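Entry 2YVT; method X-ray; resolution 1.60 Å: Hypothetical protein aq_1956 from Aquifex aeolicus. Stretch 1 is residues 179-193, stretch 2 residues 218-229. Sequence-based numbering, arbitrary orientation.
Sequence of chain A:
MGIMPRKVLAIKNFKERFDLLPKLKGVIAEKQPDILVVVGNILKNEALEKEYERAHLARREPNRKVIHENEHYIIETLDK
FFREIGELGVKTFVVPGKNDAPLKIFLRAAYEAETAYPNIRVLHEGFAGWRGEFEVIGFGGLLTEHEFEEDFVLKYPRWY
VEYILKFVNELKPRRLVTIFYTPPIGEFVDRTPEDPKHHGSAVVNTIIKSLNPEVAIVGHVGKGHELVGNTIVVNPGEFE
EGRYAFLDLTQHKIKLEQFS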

# COMPACT_ATOMS: atom_id res chain seq x y z
N ILE A 179 -0.99 7.39 -0.62
CA ILE A 179 -0.40 6.09 -0.36
C ILE A 179 -0.72 5.19 -1.53
O ILE A 179 -1.90 4.98 -1.84
CB ILE A 179 -0.94 5.46 0.95
CG1 ILE A 179 -0.82 6.45 2.12
CG2 ILE A 179 -0.18 4.16 1.27
CD1 ILE A 179 -1.53 6.00 3.38
N PHE A 180 0.32 4.69 -2.20
CA PHE A 180 0.16 3.84 -3.38
C PHE A 180 0.97 2.58 -3.18
O PHE A 180 2.06 2.62 -2.62
CB PHE A 180 0.69 4.53 -4.65
CG PHE A 180 0.07 5.87 -4.92
CD1 PHE A 180 -1.29 5.99 -5.19
CD2 PHE A 180 0.87 7.01 -4.93
CE1 PHE A 180 -1.85 7.25 -5.44
CE2 PHE A 180 0.32 8.26 -5.19
CZ PHE A 180 -1.05 8.38 -5.45
N TYR A 181 0.46 1.45 -3.67
CA TYR A 181 1.30 0.27 -3.77
C TYR A 181 2.44 0.53 -4.76
O TYR A 181 3.60 0.21 -4.50
CB TYR A 181 0.48 -0.95 -4.20
CG TYR A 181 1.33 -2.15 -4.53
CD1 TYR A 181 1.99 -2.86 -3.53
CD2 TYR A 181 1.47 -2.58 -5.86
CE1 TYR A 181 2.78 -3.97 -3.83
CE2 TYR A 181 2.25 -3.69 -6.17
CZ TYR A 181 2.90 -4.38 -5.16
OH TYR A 181 3.67 -5.47 -5.47
N THR A 182 2.10 1.13 -5.90
CA THR A 182 3.07 1.35 -6.97
C THR A 182 3.84 2.65 -6.77
O THR A 182 3.24 3.71 -6.59
CB THR A 182 2.36 1.38 -8.33
OG1 THR A 182 1.62 0.17 -8.49
CG2 THR A 182 3.36 1.50 -9.47
N PRO A 183 5.19 2.57 -6.79
CA PRO A 183 5.99 3.78 -6.68
C PRO A 183 6.17 4.49 -8.02
O PRO A 183 6.01 3.87 -9.08
CB PRO A 183 7.34 3.26 -6.18
CG PRO A 183 7.46 1.90 -6.80
CD PRO A 183 6.04 1.36 -6.88
N PRO A 184 6.52 5.78 -7.98
CA PRO A 184 6.90 6.47 -9.21
C PRO A 184 8.31 6.08 -9.63
O PRO A 184 9.06 5.52 -8.83
CB PRO A 184 6.91 7.93 -8.78
CG PRO A 184 7.33 7.89 -7.34
CD PRO A 184 6.64 6.66 -6.80
N ILE A 185 8.65 6.39 -10.87
CA ILE A 185 10.04 6.30 -11.34
C ILE A 185 10.90 7.29 -10.54
O ILE A 185 10.60 8.49 -10.50
CB ILE A 185 10.15 6.63 -12.85
CG1 ILE A 185 9.16 5.80 -13.69
CG2 ILE A 185 11.60 6.45 -13.33
CD1 ILE A 185 9.34 4.29 -13.62
N GLY A 186 11.95 6.78 -9.91
CA GLY A 186 12.84 7.61 -9.12
C GLY A 186 14.21 6.98 -9.00
O GLY A 186 14.42 5.83 -9.39
N GLU A 187 15.16 7.74 -8.45
CA GLU A 187 16.52 7.23 -8.30
C GLU A 187 16.57 6.03 -7.35
O GLU A 187 17.33 5.07 -7.58
CB GLU A 187 17.44 8.35 -7.80
CG GLU A 187 18.91 7.96 -7.74
CD GLU A 187 19.82 9.12 -7.39
OE1 GLU A 187 19.33 10.26 -7.22
OE2 GLU A 187 21.05 8.89 -7.28
N PHE A 188 15.76 6.09 -6.30
CA PHE A 188 15.80 5.10 -5.23
C PHE A 188 14.45 4.44 -4.98
O PHE A 188 14.38 3.25 -4.67
CB PHE A 188 16.26 5.76 -3.92
CG PHE A 188 17.60 6.43 -4.01
CD1 PHE A 188 18.76 5.67 -4.10
CD2 PHE A 188 17.70 7.81 -4.00
CE1 PHE A 188 20.01 6.29 -4.18
CE2 PHE A 188 18.95 8.44 -4.09
CZ PHE A 188 20.10 7.67 -4.18
N VAL A 189 13.38 5.22 -5.12
CA VAL A 189 12.08 4.77 -4.62
C VAL A 189 11.43 3.65 -5.43
O VAL A 189 10.46 3.05 -4.98
CB VAL A 189 11.08 5.95 -4.43
CG1 VAL A 189 11.60 6.91 -3.36
CG2 VAL A 189 10.81 6.67 -5.75
N ASP A 190 11.95 3.36 -6.63
CA ASP A 190 11.45 2.22 -7.40
C ASP A 190 12.57 1.30 -7.87
O ASP A 190 12.42 0.57 -8.85
CB ASP A 190 10.53 2.67 -8.54
CG ASP A 190 11.29 3.17 -9.76
OD1 ASP A 190 12.36 3.78 -9.60
OD2 ASP A 190 10.78 2.95 -10.88
N ARG A 191 13.69 1.33 -7.14
CA ARG A 191 14.86 0.54 -7.50
C ARG A 191 15.52 -0.15 -6.32
O ARG A 191 15.31 0.22 -5.16
CB ARG A 191 15.88 1.42 -8.22
CG ARG A 191 15.36 2.00 -9.53
CD ARG A 191 16.49 2.31 -10.50
NE ARG A 191 17.32 3.41 -10.01
CZ ARG A 191 18.39 3.87 -10.64
NH1 ARG A 191 18.79 3.33 -11.78
NH2 ARG A 191 19.08 4.88 -10.11
N THR A 192 16.29 -1.19 -6.64
CA THR A 192 17.19 -1.84 -5.70
C THR A 192 18.58 -1.83 -6.35
O THR A 192 18.70 -1.59 -7.55
CB THR A 192 16.80 -3.32 -5.41
OG1 THR A 192 17.04 -4.12 -6.58
CG2 THR A 192 15.33 -3.43 -5.01
N PRO A 193 19.64 -2.08 -5.56
CA PRO A 193 20.99 -2.17 -6.15
C PRO A 193 21.21 -3.34 -7.12
O PRO A 193 22.23 -3.36 -7.82
CB PRO A 193 21.90 -2.29 -4.92
CG PRO A 193 21.07 -1.80 -3.76
CD PRO A 193 19.68 -2.22 -4.09
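Stretch 2, residues 218-229: VGHVGKGHELVG

Stretch 2 starts beside F180 and Y181 of stretch 1, running parallel to them, with the CA atoms of F180 and V218 4.9 Å apart and those of Y181 and G219 4.5 Å apart. Beyond T182 and H220 the register dissolves. Stretch 1 becomes a loop with a type I turn from F188 to R191, while stretch 2 passes through G219 and G222 and runs as an extended strand by G224, continuing to V228. As the loop doubles back, D190 comes to lie over G222, CA to CA 4.1 Å, whereas the CA atoms of G186 and V228 are 7.2 Å apart.

The polar anchor is E226, extended at chi2 and pointing toward the loop, where a run of three backbone amides would otherwise need partners. E226 OE1 accepts from E187 N at 2.8 Å. E226 OE2 takes two, from F188 N at 2.7 Å and from V189 N at 2.9 Å. One carboxylate thus satisfies three consecutive donors, and water 1 bridges E226 OE1, at 3.1 Å, to E187 OE1, at 2.8 Å, donating to both. G186 leaves room for this: a CB there would lie 2.8 Å from E226 OE2.

The loop also supplies its own partners. D190 OD1 accepts from G186 N at 3.0 Å, and R191 sends NE and NH2 back to E187 O at 2.9 and 3.1 Å. F188 O serves both sides, closing the turn from R191 N at 3.2 Å and receiving K223 N from the other stretch at 3.3 Å with a nearly straight N-H. Water 2 lies 2.6 Å from R191 O and 2.7 Å from K223 O, within donating reach of each, though it has more acceptors around it than protons. Near the start of stretch 2, G219 N gives Y181 O a weak bond of 2.9 Å.

CA hydrogens also meet carbonyls: V218 CA lies 3.1 Å from F180 O, D190 CA 3.3 Å from V221 O, and G222 CA 3.4 Å from R191 O and 3.5 Å from V189 O. So close an approach depends on glycine, since a CB on G222 would come within 2.0 Å of V189 O; its backbone angles call for glycine anyway. At G224 a CB would clash with F188 CB, at 2.7 Å.

Apolar packing adds to this. V218 is wedged among F180, P183 and P184: its CG1 touches the F180 ring edge at CD2, 4.2 Å, and P184 CD at 4.0 Å, while V218 CG2 meets P183 CB at 3.6 Å. P184 CG reaches V228 CG2 at 4.0 Å. H220 CB sits over a face of the Y181 ring, 3.9 Å from its centroid. Apart from the packing, Y181 OH and H220 ND1 make a close polar approach of 2.9 Å.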

# COMPACT_ATOMS: atom_id res chain seq x y z
N VAL A 218 4.92 4.75 -0.64
CA VAL A 218 4.80 3.82 -1.76
C VAL A 218 5.41 2.45 -1.45
O VAL A 218 6.20 2.32 -0.52
CB VAL A 218 5.40 4.42 -3.08
CG1 VAL A 218 4.62 5.69 -3.52
CG2 VAL A 218 6.89 4.73 -2.90
N GLY A 219 5.05 1.44 -2.25
CA GLY A 219 5.44 0.05 -1.97
C GLY A 219 6.11 -0.68 -3.12
O GLY A 219 7.07 -0.18 -3.72
N HIS A 220 5.60 -1.87 -3.44
CA HIS A 220 6.15 -2.70 -4.52
C HIS A 220 7.67 -2.82 -4.34
O HIS A 220 8.14 -3.10 -3.23
CB HIS A 220 5.71 -2.16 -5.90
CG HIS A 220 5.92 -3.12 -7.03
ND1 HIS A 220 6.03 -4.49 -6.88
CD2 HIS A 220 6.00 -2.89 -8.37
CE1 HIS A 220 6.18 -5.06 -8.06
NE2 HIS A 220 6.16 -4.11 -8.98
N VAL A 221 8.44 -2.58 -5.40
CA VAL A 221 9.90 -2.65 -5.32
C VAL A 221 10.49 -1.26 -5.13
O VAL A 221 10.11 -0.30 -5.82
CB VAL A 221 10.48 -3.30 -6.61
CG1 VAL A 221 12.00 -3.11 -6.69
CG2 VAL A 221 10.11 -4.77 -6.66
N GLY A 222 11.41 -1.14 -4.17
CA GLY A 222 12.13 0.10 -3.94
C GLY A 222 12.41 0.37 -2.47
O GLY A 222 11.85 -0.29 -1.59
N LYS A 223 13.28 1.34 -2.23
CA LYS A 223 13.63 1.77 -0.87
C LYS A 223 14.32 3.10 -0.94
O LYS A 223 15.32 3.25 -1.65
CB LYS A 223 14.56 0.76 -0.17
CG LYS A 223 14.96 1.20 1.25
CD LYS A 223 15.86 0.18 1.93
CE LYS A 223 17.18 0.02 1.20
NZ LYS A 223 18.09 1.20 1.35
N GLY A 224 13.81 4.07 -0.19
CA GLY A 224 14.45 5.37 -0.13
C GLY A 224 13.47 6.48 0.05
O GLY A 224 12.28 6.26 0.26
N HIS A 225 13.99 7.70 -0.00
CA HIS A 225 13.14 8.88 -0.02
C HIS A 225 13.78 9.91 -0.93
O HIS A 225 15.02 10.05 -0.98
CB HIS A 225 12.89 9.42 1.39
CG HIS A 225 14.11 9.98 2.05
ND1 HIS A 225 15.04 9.19 2.69
CD2 HIS A 225 14.56 11.25 2.16
CE1 HIS A 225 16.01 9.95 3.17
NE2 HIS A 225 15.74 11.21 2.86
N GLU A 226 12.94 10.61 -1.67
CA GLU A 226 13.41 11.61 -2.63
C GLU A 226 12.25 12.47 -3.09
O GLU A 226 11.08 12.10 -2.92
CB GLU A 226 14.06 10.93 -3.84
CG GLU A 226 13.11 10.10 -4.70
CD GLU A 226 13.86 9.26 -5.72
OE1 GLU A 226 14.32 9.84 -6.73
OE2 GLU A 226 14.00 8.04 -5.49
N LEU A 227 12.58 13.62 -3.68
CA LEU A 227 11.57 14.48 -4.28
C LEU A 227 11.18 14.00 -5.67
O LEU A 227 12.05 13.71 -6.50
CB LEU A 227 12.08 15.93 -4.33
CG LEU A 227 11.51 16.97 -3.36
CD1 LEU A 227 11.49 16.49 -1.91
CD2 LEU A 227 12.28 18.28 -3.49
N VAL A 228 9.88 13.87 -5.90
CA VAL A 228 9.37 13.67 -7.25
C VAL A 228 8.44 14.86 -7.48
O VAL A 228 7.42 15.01 -6.80
CB VAL A 228 8.63 12.31 -7.40
CG1 VAL A 228 7.98 12.18 -8.79
CG2 VAL A 228 9.59 11.15 -7.13
N GLY A 229 8.83 15.73 -8.40
CA GLY A 229 8.18 17.04 -8.52
C GLY A 229 8.42 17.77 -7.21
O GLY A 229 9.57 17.95 -6.81
O HOH W 1 16.95 11.46 -6.31
O HOH W 2 16.58 1.42 -3.20